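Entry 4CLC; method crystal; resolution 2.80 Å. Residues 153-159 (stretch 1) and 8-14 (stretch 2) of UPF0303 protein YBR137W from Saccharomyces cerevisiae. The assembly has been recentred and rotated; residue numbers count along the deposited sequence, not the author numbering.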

ATOM      1  N   GLN D 153      17.214  27.525 -10.238  1.00 48.05           N
ATOM      2  CA  GLN D 153      17.881  26.223 -10.177  1.00 48.23           C
ATOM      3  C   GLN D 153      19.373  26.307 -10.513  1.00 49.22           C
ATOM      4  O   GLN D 153      20.204  25.588  -9.936  1.00 47.52           O
ATOM      5  CB  GLN D 153      17.172  25.221 -11.096  1.00 45.24           C
ATOM      6  CG  GLN D 153      17.529  25.280 -12.573  1.00 46.44           C
ATOM      7  CD  GLN D 153      17.187  24.001 -13.331  1.00 51.33           C
ATOM      8  OE1 GLN D 153      17.587  22.895 -12.973  1.00 49.44           O
ATOM      9  NE2 GLN D 153      16.348  24.154 -14.341  1.00 69.00           N
ATOM     10  N   GLU D 154      19.713  27.217 -11.417  1.00 49.39           N
ATOM     11  CA  GLU D 154      21.089  27.353 -11.870  1.00 51.94           C
ATOM     12  C   GLU D 154      21.916  27.961 -10.749  1.00 49.09           C
ATOM     13  O   GLU D 154      23.115  27.700 -10.626  1.00 46.79           O
ATOM     14  CB  GLU D 154      21.156  28.198 -13.150  1.00 51.20           C
ATOM     15  CG  GLU D 154      20.449  27.577 -14.355  1.00 47.69           C
ATOM     16  CD  GLU D 154      19.008  28.031 -14.536  1.00 52.29           C
ATOM     17  OE1 GLU D 154      18.486  28.794 -13.693  1.00 47.78           O
ATOM     18  OE2 GLU D 154      18.386  27.613 -15.543  1.00 61.44           O
ATOM     19  N   GLU D 155      21.244  28.764  -9.929  1.00 48.46           N
ATOM     20  CA  GLU D 155      21.854  29.397  -8.767  1.00 49.47           C
ATOM     21  C   GLU D 155      21.962  28.430  -7.585  1.00 51.81           C
ATOM     22  O   GLU D 155      23.032  28.318  -6.983  1.00 53.41           O
ATOM     23  CB  GLU D 155      21.063  30.648  -8.370  1.00 50.31           C
ATOM     24  CG  GLU D 155      21.157  31.781  -9.378  1.00 50.05           C
ATOM     25  CD  GLU D 155      20.062  32.822  -9.211  1.00 62.15           C
ATOM     26  OE1 GLU D 155      19.017  32.491  -8.614  1.00 64.82           O
ATOM     27  OE2 GLU D 155      20.235  33.971  -9.685  1.00 65.07           O
ATOM     28  N   ASP D 156      20.873  27.719  -7.267  1.00 50.17           N
ATOM     29  CA  ASP D 156      20.921  26.661  -6.251  1.00 43.92           C
ATOM     30  C   ASP D 156      22.118  25.752  -6.542  1.00 47.70           C
ATOM     31  O   ASP D 156      22.874  25.381  -5.642  1.00 48.22           O
ATOM     32  CB  ASP D 156      19.626  25.838  -6.234  1.00 43.53           C
ATOM     33  CG  ASP D 156      18.435  26.607  -5.675  1.00 50.07           C
ATOM     34  OD1 ASP D 156      18.666  27.510  -4.843  1.00 53.86           O
ATOM     35  OD2 ASP D 156      17.271  26.297  -6.050  1.00 46.83           O
ATOM     36  N   HIS D 157      22.298  25.427  -7.821  1.00 44.34           N
ATOM     37  CA  HIS D 157      23.397  24.588  -8.245  1.00 40.15           C
ATOM     38  C   HIS D 157      24.747  25.300  -8.169  1.00 48.48           C
ATOM     39  O   HIS D 157      25.737  24.715  -7.725  1.00 42.70           O
ATOM     40  CB  HIS D 157      23.179  24.090  -9.669  1.00 39.02           C
ATOM     41  CG  HIS D 157      24.372  23.381 -10.227  1.00 41.40           C
ATOM     42  ND1 HIS D 157      24.677  22.076  -9.904  1.00 49.43           N
ATOM     43  CD2 HIS D 157      25.362  23.804 -11.041  1.00 44.29           C
ATOM     44  CE1 HIS D 157      25.792  21.720 -10.512  1.00 45.49           C
ATOM     45  NE2 HIS D 157      26.230  22.749 -11.212  1.00 44.45           N
ATOM     46  N   LEU D 158      24.796  26.552  -8.635  1.00 51.43           N
ATOM     47  CA  LEU D 158      26.059  27.283  -8.699  1.00 49.16           C
ATOM     48  C   LEU D 158      26.552  27.559  -7.294  1.00 50.96           C
ATOM     49  O   LEU D 158      27.705  27.244  -6.962  1.00 47.70           O
ATOM     50  CB  LEU D 158      25.913  28.567  -9.466  1.00 52.71           C
ATOM     51  N   MET D 159      25.665  28.134  -6.475  1.00 50.84           N
ATOM     52  CA  MET D 159      25.959  28.391  -5.069  1.00 48.80           C
ATOM     53  C   MET D 159      26.513  27.143  -4.419  1.00 49.61           C
ATOM     54  O   MET D 159      27.529  27.189  -3.712  1.00 49.47           O
ATOM     55  CB  MET D 159      24.720  28.856  -4.307  1.00 50.09           C
ATOM     56  CG  MET D 159      24.666  30.371  -4.003  1.00 60.99           C
ATOM     57  SD  MET D 159      26.085  31.098  -3.143  1.00 50.75           S
ATOM     58  CE  MET D 159      26.600  29.797  -2.020  1.00 44.66           C
TER
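Stretch 2 (8-14) LLERLTS

Stretch 2 is helical from L8 to T13, the helix having begun earlier in the chain. It packs against the helix of stretch 1, which spans Q153 to M159 and continues beyond it. The helices cross obliquely, nearer antiparallel than parallel, with 132° between their N-to-C directions. Their axes come within 9.6 Å. The contact is small, burying 298 Å² over both sides, and no hydrogen bond crosses it among the atoms modelled.

L8 does not reach stretch 1. L8 O accepts the backbone hydrogen bond from L12 N at 2.9 Å. L9 is the first residue to touch. Its CA-to-CB bond points sideways, but with chi1 t and chi2 p the end of the side chain comes nearer to stretch 1. L9 CD1 lies 3.7 Å from E154 O, 3.8 Å from E154 CB and 4.3 Å from L158 CB. L9 CD2 lies 3.8 Å from E155 CG. L158 is modelled only to CB, so the full extent of its packing on L9 cannot be read.

The CA-to-CB bond of E10 points away, and R11 is out of reach. The CA-to-CB bond of L12, one turn after L8, points toward stretch 1. L12 CB is 4.2 Å from E154 CG, and L12 CD1 is 4.4 Å from H157 CD2, at the edge of the imidazole and near the ring plane.

T13 CA and E154 CA are the nearest pair of CA atoms across the two stretches, 6.0 Å apart. The CA-to-CB bond of E154 points toward stretch 2, and E154 OE2 lies 3.6 Å from T13 CA. T13 OG1 is 3.9 Å from E154 CG, but bonds back to its own helix, donating to L9 O at 2.8 Å. S14 leaves helical phi/psi, and its CA-to-CB bond points away. S14 N still donates to R11 O at 2.7 Å.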

ATOM      1  N   LEU D   8      29.401  32.233 -16.094  1.00 64.33           N
ATOM      2  CA  LEU D   8      29.001  30.831 -15.980  1.00 64.07           C
ATOM      3  C   LEU D   8      27.508  30.645 -15.679  1.00 57.07           C
ATOM      4  O   LEU D   8      26.879  29.737 -16.226  1.00 54.26           O
ATOM      5  CB  LEU D   8      29.849  30.139 -14.910  1.00 57.01           C
ATOM      6  CG  LEU D   8      29.813  28.617 -14.905  1.00 54.02           C
ATOM      7  CD1 LEU D   8      29.853  28.081 -16.315  1.00 56.59           C
ATOM      8  CD2 LEU D   8      30.982  28.069 -14.105  1.00 50.66           C
ATOM      9  N   LEU D   9      26.944  31.510 -14.839  1.00 49.64           N
ATOM     10  CA  LEU D   9      25.525  31.437 -14.532  1.00 50.43           C
ATOM     11  C   LEU D   9      24.666  31.590 -15.779  1.00 55.33           C
ATOM     12  O   LEU D   9      23.800  30.755 -16.044  1.00 60.21           O
ATOM     13  CB  LEU D   9      25.128  32.494 -13.502  1.00 54.34           C
ATOM     14  CG  LEU D   9      23.693  32.304 -12.981  1.00 61.42           C
ATOM     15  CD1 LEU D   9      23.591  30.987 -12.203  1.00 56.54           C
ATOM     16  CD2 LEU D   9      23.189  33.469 -12.117  1.00 50.85           C
ATOM     17  N   GLU D  10      24.909  32.648 -16.548  1.00 64.12           N
ATOM     18  CA  GLU D  10      24.123  32.918 -17.755  1.00 62.26           C
ATOM     19  C   GLU D  10      24.278  31.777 -18.763  1.00 64.02           C
ATOM     20  O   GLU D  10      23.315  31.403 -19.440  1.00 65.44           O
ATOM     21  CB  GLU D  10      24.528  34.244 -18.377  1.00 58.39           C
ATOM     22  N   ARG D  11      25.489  31.228 -18.846  1.00 56.08           N
ATOM     23  CA  ARG D  11      25.741  30.037 -19.651  1.00 60.48           C
ATOM     24  C   ARG D  11      24.792  28.925 -19.229  1.00 67.87           C
ATOM     25  O   ARG D  11      23.907  28.512 -19.998  1.00 63.92           O
ATOM     26  CB  ARG D  11      27.192  29.559 -19.499  1.00 60.17           C
ATOM     27  CG  ARG D  11      28.225  30.534 -19.989  1.00 50.63           C
ATOM     28  CD  ARG D  11      29.162  29.894 -20.957  1.00 44.73           C
ATOM     29  NE  ARG D  11      30.206  29.098 -20.318  1.00 46.22           N
ATOM     30  CZ  ARG D  11      30.432  27.817 -20.597  1.00 54.69           C
ATOM     31  NH1 ARG D  11      29.679  27.189 -21.485  1.00 54.38           N
ATOM     32  NH2 ARG D  11      31.408  27.152 -19.990  1.00 63.21           N
ATOM     33  N   LEU D  12      24.983  28.475 -17.986  1.00 66.17           N
ATOM     34  CA  LEU D  12      24.154  27.446 -17.381  1.00 59.66           C
ATOM     35  C   LEU D  12      22.685  27.742 -17.643  1.00 64.38           C
ATOM     36  O   LEU D  12      21.958  26.864 -18.114  1.00 69.17           O
ATOM     37  CB  LEU D  12      24.408  27.352 -15.871  1.00 56.21           C
ATOM     38  CG  LEU D  12      25.766  26.852 -15.357  1.00 59.49           C
ATOM     39  CD1 LEU D  12      25.861  27.085 -13.864  1.00 53.07           C
ATOM     40  CD2 LEU D  12      26.005  25.384 -15.680  1.00 52.59           C
ATOM     41  N   THR D  13      22.255  28.974 -17.374  1.00 56.62           N
ATOM     42  CA  THR D  13      20.853  29.332 -17.582  1.00 62.53           C
ATOM     43  C   THR D  13      20.372  29.030 -19.008  1.00 64.54           C
ATOM     44  O   THR D  13      19.218  28.660 -19.223  1.00 64.52           O
ATOM     45  CB  THR D  13      20.602  30.816 -17.281  1.00 55.39           C
ATOM     46  OG1 THR D  13      21.063  31.115 -15.958  1.00 59.06           O
ATOM     47  CG2 THR D  13      19.110  31.139 -17.377  1.00 44.77           C
ATOM     48  N   SER D  14      21.270  29.179 -19.973  1.00 65.71           N
ATOM     49  CA  SER D  14      20.933  29.011 -21.384  1.00 68.93           C
ATOM     50  C   SER D  14      21.227  27.592 -21.847  1.00 67.91           C
ATOM     51  O   SER D  14      21.186  27.295 -23.043  1.00 67.23           O
ATOM     52  CB  SER D  14      21.697  30.026 -22.242  1.00 68.08           C
ATOM     53  OG  SER D  14      21.275  31.351 -21.968  1.00 59.09           O
TER